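Local coordinates for topoisomerase I-like protein (Leishmania donovani, PDB 2B9S), which probably relaxes supercoiled DNA as part of a heterodimeric type IB topoisomerase, by transiently nicking and resealing one strand of the duplex, at residues D183-I188 with W203-H208; W214-R219 with K227-A232. All blocks are in the same frame, centred on the assembly; numbering follows the deposited sequence.

Following the chain from its N terminus, interaction 1 comes first: strand 185-187 runs out, a connection of irregular structure without helix leads back, and 203-208 lies down parallel to it, closing the first loop. Only then does the chain enter 214-219, which returns antiparallel along the other edge of 185-187 and is paired in turn by 227-232 in the hairpin of interaction 2. The two contacts therefore stand in series, neither nested nor crossed. They meet within one mixed sheet ordered 205-207, 185-187, 216-219, 226-229, where Thr185 N lies 2.8 Å from Met217 O, a probable hydrogen bond. Interaction 2 carries this sheet to the bound DNA.

Interaction 1. Residues D183-I188 with W203-H208; sequences DITINI and WAAVQH
Ile186 lays its CG1 over the indole of Trp203, 3.7 Å from the centroid of the five-membered ring and nearly on the ring normal, a CH-pi contact. CG1 stands beside the backbone N (chi1 -67°), and CD1 runs on toward CE2 and CZ2 of the indole. Ile184 adds CB and CG2 against CE3 and CZ3 of the same ring. Further along, Ile188 CG2 and Val206 CG1 lie side by side, 4.0 Å apart.

The polar side chains meet on the other face of the strand pair, which carries Thr185, Ala205, Asn187 and Gln207. Gln207 NE2 donates to Asn187 OD1 at 3.1 Å; the acceptor lies in the amide plane of Gln207, whereas the donor stands well above the carbonyl plane of Asn187, the two amides being turned 81° apart. OD1 also accepts from Asp209 N, while Asn187 ND2 binds Trp214 O, so both ends of this amide are held. Gln207 OE1 faces Thr185 CG2. At the end of the pair, His208 ND1 donates to Ile188 O at 2.8 Å, with that oxygen near the ring plane.

Behind these side chains is a parallel backbone pairing in which Ile186 bonds through both its groups, N to Ala205 O and O to Gln207 N, the latter at 2.9 Å and nearly straight (170°). Ile188 N continues the pattern to Gln207 O, and Ala204 N reaches Ile184 O ahead of it. Trp203 NE1 is tied to Pro195 O, in the connection between the segments, which helps to fix the indole under Ile186.

In the DNA-binding fragment, 205-207 forms an outermost strand of the mixed sheet within this chain, and 185-187 is flanked on its other side by antiparallel strand 216-219, where Ile184 packs on Ala216 and Trp218.

Interaction 2. Residues W214-R219 with K227-A232; sequences WLAMWR and KYVMLA. With nucleotides of chain A; nucleotides of chain C.
Tyr228 and Trp214 supply the aromatic contact of this antiparallel hairpin: Tyr228 CD1 sits 3.4 Å from Trp214 CG, over one indole face, with the planes oblique at 49°. With CG between the backbone N and the carbonyl carbon (chi1 54°), the Trp214 indole is set against the Tyr228 ring. Met217 CG packs alongside, against Tyr228 CE1. On the opposite face of the hairpin, which carries Ala216, Trp218, Lys227 and Val229, Lys227 CB lies over the six-membered ring of Trp218 in a CH-pi contact, 3.7 Å from its centroid, and Ala216 CB touches Val229 CG2.

Backbone hydrogen bonds join Trp218 and Lys227 in both directions, with Lys227 N to Trp218 O almost straight at 178°; Val229 N to Ala216 O and Leu215 N to Val229 O follow.

Two polar ends hold the DNA backbone, each through a phosphate oxygen. Tyr228 OH donates to OP2 of DA7 of chain A at 2.8 Å, and Lys227 NZ donates to OP2 of DA13 of chain C at 2.7 Å, while also forming a salt bridge with Glu158.

Strand 216-219 is bordered on its other side by 185-187, whereas Leu231, beyond the hairpin, packs on strand 142-145 and on Val237 of helix 236-266.

Interaction 1. Residues D183-I188 with W203-H208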
loop_
_atom_site.group_PDB
_atom_site.type_symbol
_atom_site.label_atom_id
_atom_site.label_comp_id
_atom_site.label_asym_id
_atom_site.label_seq_id
_atom_site.Cartn_x
_atom_site.Cartn_y
_atom_site.Cartn_z
ATOM N N ASP D 183 4.732 18.301 15.023
ATOM C CA ASP D 183 5.251 17.118 14.327
ATOM C C ASP D 183 5.162 17.270 12.804
ATOM O O ASP D 183 5.870 16.581 12.063
ATOM C CB ASP D 183 4.464 15.868 14.776
ATOM C CG ASP D 183 4.598 15.585 16.272
ATOM O OD1 ASP D 183 5.718 15.713 16.794
ATOM O OD2 ASP D 183 3.596 15.229 16.932
ATOM N N ILE D 184 4.297 18.186 12.357
ATOM C CA ILE D 184 3.892 18.316 10.947
ATOM C C ILE D 184 4.627 19.429 10.201
ATOM O O ILE D 184 4.671 20.586 10.643
ATOM C CB ILE D 184 2.358 18.489 10.824
ATOM C CG1 ILE D 184 1.660 17.246 11.383
ATOM C CG2 ILE D 184 1.920 18.726 9.362
ATOM C CD1 ILE D 184 0.212 17.450 11.769
ATOM N N THR D 185 5.232 19.039 9.080
ATOM C CA THR D 185 5.884 19.962 8.146
ATOM C C THR D 185 4.874 20.255 7.040
ATOM O O THR D 185 4.295 19.340 6.444
ATOM C CB THR D 185 7.200 19.362 7.569
ATOM O OG1 THR D 185 8.109 19.090 8.646
ATOM C CG2 THR D 185 7.887 20.318 6.593
ATOM N N ILE D 186 4.649 21.540 6.800
ATOM C CA ILE D 186 3.755 22.005 5.742
ATOM C C ILE D 186 4.574 22.314 4.489
ATOM O O ILE D 186 5.604 22.991 4.549
ATOM C CB ILE D 186 2.938 23.238 6.223
ATOM C CG1 ILE D 186 1.955 22.835 7.339
ATOM C CG2 ILE D 186 2.238 23.923 5.058
ATOM C CD1 ILE D 186 0.644 22.163 6.894
ATOM N N ASN D 187 4.140 21.757 3.360
ATOM C CA ASN D 187 4.720 22.101 2.063
ATOM C C ASN D 187 3.681 22.860 1.253
ATOM O O ASN D 187 2.599 22.333 0.973
ATOM C CB ASN D 187 5.179 20.868 1.284
ATOM C CG ASN D 187 6.038 21.226 0.085
ATOM O OD1 ASN D 187 7.060 21.866 0.231
ATOM N ND2 ASN D 187 5.630 20.798 -1.095
ATOM N N ILE D 188 4.030 24.095 0.890
ATOM C CA ILE D 188 3.108 25.035 0.245
ATOM C C ILE D 188 3.871 26.050 -0.646
ATOM O O ILE D 188 5.100 26.146 -0.561
ATOM C CB ILE D 188 2.251 25.738 1.338
ATOM C CG1 ILE D 188 0.915 26.230 0.768
ATOM C CG2 ILE D 188 3.082 26.756 2.135
ATOM C CD1 ILE D 188 -0.089 26.605 1.797
ATOM N N TRP D 203 3.572 24.772 13.604
ATOM C CA TRP D 203 4.037 23.713 12.713
ATOM C C TRP D 203 5.505 23.385 13.007
ATOM O O TRP D 203 6.208 24.187 13.626
ATOM C CB TRP D 203 3.884 24.146 11.246
ATOM C CG TRP D 203 2.474 24.467 10.812
ATOM C CD1 TRP D 203 2.029 25.646 10.282
ATOM C CD2 TRP D 203 1.327 23.596 10.858
ATOM N NE1 TRP D 203 0.686 25.564 9.990
ATOM C CE2 TRP D 203 0.230 24.322 10.342
ATOM C CE3 TRP D 203 1.125 22.270 11.277
ATOM C CZ2 TRP D 203 -1.051 23.769 10.233
ATOM C CZ3 TRP D 203 -0.138 21.728 11.184
ATOM C CH2 TRP D 203 -1.216 22.477 10.652
ATOM N N ALA D 204 5.970 22.204 12.575
ATOM C CA ALA D 204 7.399 21.853 12.682
ATOM C C ALA D 204 8.220 22.824 11.839
ATOM O O ALA D 204 9.273 23.295 12.258
ATOM C CB ALA D 204 7.652 20.422 12.201
ATOM N N ALA D 205 7.694 23.113 10.652
ATOM C CA ALA D 205 8.388 23.841 9.613
ATOM C C ALA D 205 7.388 24.120 8.499
ATOM O O ALA D 205 6.395 23.401 8.350
ATOM C CB ALA D 205 9.595 23.023 9.078
ATOM N N VAL D 206 7.638 25.194 7.747
ATOM C CA VAL D 206 6.865 25.522 6.545
ATOM C C VAL D 206 7.918 25.653 5.456
ATOM O O VAL D 206 8.897 26.369 5.607
ATOM C CB VAL D 206 6.016 26.824 6.711
ATOM C CG1 VAL D 206 5.245 27.153 5.449
ATOM C CG2 VAL D 206 5.040 26.701 7.882
ATOM N N GLN D 207 7.759 24.879 4.396
ATOM C CA GLN D 207 8.701 24.882 3.291
ATOM C C GLN D 207 7.926 25.066 1.982
ATOM O O GLN D 207 6.676 25.055 1.957
ATOM C CB GLN D 207 9.526 23.587 3.275
ATOM C CG GLN D 207 8.673 22.306 3.125
ATOM C CD GLN D 207 9.506 21.071 2.926
ATOM O OE1 GLN D 207 10.302 20.714 3.793
ATOM N NE2 GLN D 207 9.330 20.404 1.782
ATOM N N HIS D 208 8.687 25.242 0.906
ATOM C CA HIS D 208 8.152 25.611 -0.392
ATOM C C HIS D 208 8.903 24.837 -1.440
ATOM O O HIS D 208 9.547 25.438 -2.317
ATOM C CB HIS D 208 8.316 27.136 -0.628
ATOM C CG HIS D 208 7.891 27.970 0.539
ATOM N ND1 HIS D 208 6.576 28.064 0.939
ATOM C CD2 HIS D 208 8.611 28.689 1.435
ATOM C CE1 HIS D 208 6.499 28.827 2.018
ATOM N NE2 HIS D 208 7.718 29.227 2.332
#

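Interaction 2. Residues W214-R219 with K227-A232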
loop_
_atom_site.group_PDB
_atom_site.type_symbol
_atom_site.label_atom_id
_atom_site.label_comp_id
_atom_site.label_asym_id
_atom_site.label_seq_id
_atom_site.Cartn_x
_atom_site.Cartn_y
_atom_site.Cartn_z
ATOM N N TRP D 214 3.712 16.520 -2.091
ATOM C CA TRP D 214 2.997 16.388 -0.828
ATOM C C TRP D 214 2.720 17.733 -0.185
ATOM O O TRP D 214 3.486 18.689 -0.392
ATOM C CB TRP D 214 3.744 15.460 0.142
ATOM C CG TRP D 214 5.195 15.763 0.445
ATOM C CD1 TRP D 214 6.295 15.195 -0.156
ATOM C CD2 TRP D 214 5.714 16.613 1.499
ATOM N NE1 TRP D 214 7.449 15.675 0.432
ATOM C CE2 TRP D 214 7.116 16.532 1.449
ATOM C CE3 TRP D 214 5.124 17.435 2.463
ATOM C CZ2 TRP D 214 7.936 17.250 2.317
ATOM C CZ3 TRP D 214 5.932 18.140 3.326
ATOM C CH2 TRP D 214 7.323 18.041 3.258
ATOM N N LEU D 215 1.627 17.802 0.586
ATOM C CA LEU D 215 1.193 19.060 1.201
ATOM C C LEU D 215 1.581 19.131 2.673
ATOM O O LEU D 215 1.692 20.222 3.262
ATOM C CB LEU D 215 -0.332 19.255 1.071
ATOM C CG LEU D 215 -1.025 18.902 -0.246
ATOM C CD1 LEU D 215 -2.544 19.250 -0.242
ATOM C CD2 LEU D 215 -0.325 19.516 -1.439
ATOM N N ALA D 216 1.761 17.965 3.281
ATOM C CA ALA D 216 2.167 17.876 4.676
ATOM C C ALA D 216 2.839 16.526 4.951
ATOM O O ALA D 216 2.615 15.552 4.218
ATOM C CB ALA D 216 0.953 18.120 5.613
ATOM N N MET D 217 3.660 16.482 6.005
ATOM C CA MET D 217 4.460 15.304 6.360
ATOM C C MET D 217 4.631 15.273 7.868
ATOM O O MET D 217 4.779 16.315 8.504
ATOM C CB MET D 217 5.835 15.356 5.666
ATOM C CG MET D 217 6.802 14.184 5.940
ATOM S SD MET D 217 7.786 14.263 7.483
ATOM C CE MET D 217 8.941 15.582 7.122
ATOM N N TRP D 218 4.574 14.076 8.446
ATOM C CA TRP D 218 5.007 13.881 9.824
ATOM C C TRP D 218 5.741 12.553 9.939
ATOM O O TRP D 218 5.695 11.705 9.048
ATOM C CB TRP D 218 3.863 13.994 10.828
ATOM C CG TRP D 218 2.934 12.849 10.806
ATOM C CD1 TRP D 218 3.016 11.713 11.562
ATOM C CD2 TRP D 218 1.767 12.705 9.982
ATOM N NE1 TRP D 218 1.985 10.865 11.254
ATOM C CE2 TRP D 218 1.202 11.442 10.285
ATOM C CE3 TRP D 218 1.149 13.518 9.010
ATOM C CZ2 TRP D 218 0.033 10.967 9.663
ATOM C CZ3 TRP D 218 -0.020 13.037 8.381
ATOM C CH2 TRP D 218 -0.556 11.763 8.717
ATOM N N ARG D 219 6.454 12.393 11.032
ATOM C CA ARG D 219 7.181 11.165 11.261
ATOM C C ARG D 219 6.397 10.324 12.280
ATOM O O ARG D 219 6.092 10.781 13.384
ATOM C CB ARG D 219 8.594 11.514 11.715
ATOM C CG ARG D 219 9.545 10.352 11.782
ATOM C CD ARG D 219 10.966 10.843 11.995
ATOM N NE ARG D 219 11.470 11.585 10.831
ATOM C CZ ARG D 219 12.071 11.011 9.793
ATOM N NH1 ARG D 219 12.231 9.681 9.770
ATOM N NH2 ARG D 219 12.507 11.758 8.779
ATOM N N LYS D 227 5.029 9.905 6.869
ATOM C CA LYS D 227 3.643 9.919 6.371
ATOM C C LYS D 227 3.342 11.246 5.638
ATOM O O LYS D 227 3.773 12.321 6.057
ATOM C CB LYS D 227 2.656 9.752 7.538
ATOM C CG LYS D 227 2.766 8.459 8.376
ATOM C CD LYS D 227 2.412 7.221 7.544
ATOM C CE LYS D 227 2.379 5.945 8.379
ATOM N NZ LYS D 227 1.235 5.914 9.343
ATOM N N TYR D 228 2.590 11.168 4.551
ATOM C CA TYR D 228 2.351 12.340 3.711
ATOM C C TYR D 228 0.905 12.507 3.388
ATOM O O TYR D 228 0.206 11.533 3.103
ATOM C CB TYR D 228 3.062 12.223 2.374
ATOM C CG TYR D 228 4.534 12.031 2.473
ATOM C CD1 TYR D 228 5.385 13.125 2.530
ATOM C CD2 TYR D 228 5.093 10.740 2.462
ATOM C CE1 TYR D 228 6.718 12.958 2.612
ATOM C CE2 TYR D 228 6.442 10.577 2.562
ATOM C CZ TYR D 228 7.244 11.686 2.627
ATOM O OH TYR D 228 8.602 11.528 2.691
ATOM N N VAL D 229 0.468 13.760 3.430
ATOM C CA VAL D 229 -0.786 14.161 2.823
ATOM C C VAL D 229 -0.521 14.439 1.343
ATOM O O VAL D 229 0.306 15.281 0.987
ATOM C CB VAL D 229 -1.362 15.403 3.504
ATOM C CG1 VAL D 229 -2.672 15.796 2.852
ATOM C CG2 VAL D 229 -1.549 15.155 4.991
ATOM N N MET D 230 -1.208 13.701 0.487
ATOM C CA MET D 230 -1.037 13.827 -0.965
ATOM C C MET D 230 -2.397 13.984 -1.682
ATOM O O MET D 230 -3.457 13.855 -1.051
ATOM C CB MET D 230 -0.205 12.636 -1.495
ATOM C CG MET D 230 1.317 12.750 -1.135
ATOM S SD MET D 230 2.342 11.531 -1.948
ATOM C CE MET D 230 4.011 11.736 -1.259
ATOM N N LEU D 231 -2.369 14.255 -2.991
ATOM C CA LEU D 231 -3.616 14.458 -3.769
ATOM C C LEU D 231 -4.378 13.163 -4.026
ATOM O O LEU D 231 -3.814 12.088 -3.921
ATOM C CB LEU D 231 -3.359 15.225 -5.084
ATOM C CG LEU D 231 -2.739 16.633 -5.026
ATOM C CD1 LEU D 231 -2.979 17.387 -6.315
ATOM C CD2 LEU D 231 -3.254 17.449 -3.870
ATOM N N ALA D 232 -5.672 13.287 -4.309
ATOM C CA ALA D 232 -6.527 12.156 -4.633
ATOM C C ALA D 232 -6.159 11.597 -6.008
ATOM O O ALA D 232 -5.591 12.309 -6.826
ATOM C CB ALA D 232 -7.994 12.576 -4.594
ATOM P P DA A 7 10.747 14.146 1.048
ATOM O OP1 DA A 7 11.033 15.494 0.504
ATOM O OP2 DA A 7 9.962 13.957 2.284
ATOM O "O5'" DA A 7 10.033 13.325 -0.098
ATOM C "C5'" DA A 7 10.670 13.130 -1.335
ATOM C "C4'" DA A 7 9.845 12.191 -2.190
ATOM O "O4'" DA A 7 10.188 10.833 -1.823
ATOM C "C3'" DA A 7 8.317 12.274 -2.087
ATOM O "O3'" DA A 7 7.813 11.896 -3.352
ATOM C "C2'" DA A 7 7.969 11.131 -1.172
ATOM C "C1'" DA A 7 8.989 10.111 -1.693
ATOM N N9 DA A 7 9.182 8.975 -0.786
ATOM C C8 DA A 7 9.198 9.046 0.573
ATOM N N7 DA A 7 9.371 7.889 1.133
ATOM C C5 DA A 7 9.455 7.000 0.100
ATOM C C6 DA A 7 9.640 5.615 0.085
ATOM N N6 DA A 7 9.757 4.889 1.207
ATOM N N1 DA A 7 9.678 5.017 -1.118
ATOM C C2 DA A 7 9.579 5.770 -2.220
ATOM N N3 DA A 7 9.384 7.085 -2.318
ATOM C C4 DA A 7 9.337 7.648 -1.107
ATOM P P DC A 8 7.122 12.868 -4.404
ATOM O OP1 DC A 8 8.150 13.389 -5.283
ATOM O OP2 DC A 8 6.246 13.841 -3.687
ATOM O "O5'" DC A 8 6.030 11.875 -5.024
ATOM C "C5'" DC A 8 6.235 10.895 -5.964
ATOM C "C4'" DC A 8 5.977 9.466 -5.451
ATOM O "O4'" DC A 8 6.461 9.187 -4.123
ATOM C "C3'" DC A 8 4.584 8.870 -5.406
ATOM O "O3'" DC A 8 4.080 8.723 -6.744
ATOM C "C2'" DC A 8 4.961 7.506 -4.820
ATOM C "C1'" DC A 8 6.224 7.797 -4.003
ATOM N N1 DC A 8 6.070 7.378 -2.567
ATOM C C2 DC A 8 6.270 6.023 -2.255
ATOM O O2 DC A 8 6.581 5.232 -3.157
ATOM N N3 DC A 8 6.124 5.612 -0.971
ATOM C C4 DC A 8 5.786 6.491 -0.016
ATOM N N4 DC A 8 5.671 6.008 1.227
ATOM C C5 DC A 8 5.558 7.887 -0.306
ATOM C C6 DC A 8 5.702 8.281 -1.592
ATOM P P DA C 13 -0.459 2.452 10.102
ATOM O OP1 DA C 13 -1.273 2.484 11.329
ATOM O OP2 DA C 13 0.700 3.317 9.986
ATOM O "O5'" DA C 13 0.033 0.944 9.828
ATOM C "C5'" DA C 13 -0.892 -0.137 9.677
ATOM C "C4'" DA C 13 -0.421 -1.020 8.541
ATOM O "O4'" DA C 13 -0.781 -0.461 7.254
ATOM C "C3'" DA C 13 1.088 -1.234 8.475
ATOM O "O3'" DA C 13 1.234 -2.617 8.342
ATOM C "C2'" DA C 13 1.561 -0.384 7.263
ATOM C "C1'" DA C 13 0.331 -0.469 6.364
ATOM N N9 DA C 13 0.170 0.673 5.462
ATOM C C8 DA C 13 0.075 1.983 5.869
ATOM N N7 DA C 13 -0.049 2.825 4.882
ATOM C C5 DA C 13 -0.079 2.007 3.750
ATOM C C6 DA C 13 -0.195 2.307 2.366
ATOM N N6 DA C 13 -0.364 3.546 1.902
ATOM N N1 DA C 13 -0.154 1.289 1.486
ATOM C C2 DA C 13 -0.017 0.022 1.960
ATOM N N3 DA C 13 0.110 -0.379 3.232
ATOM C C4 DA C 13 0.074 0.669 4.089
#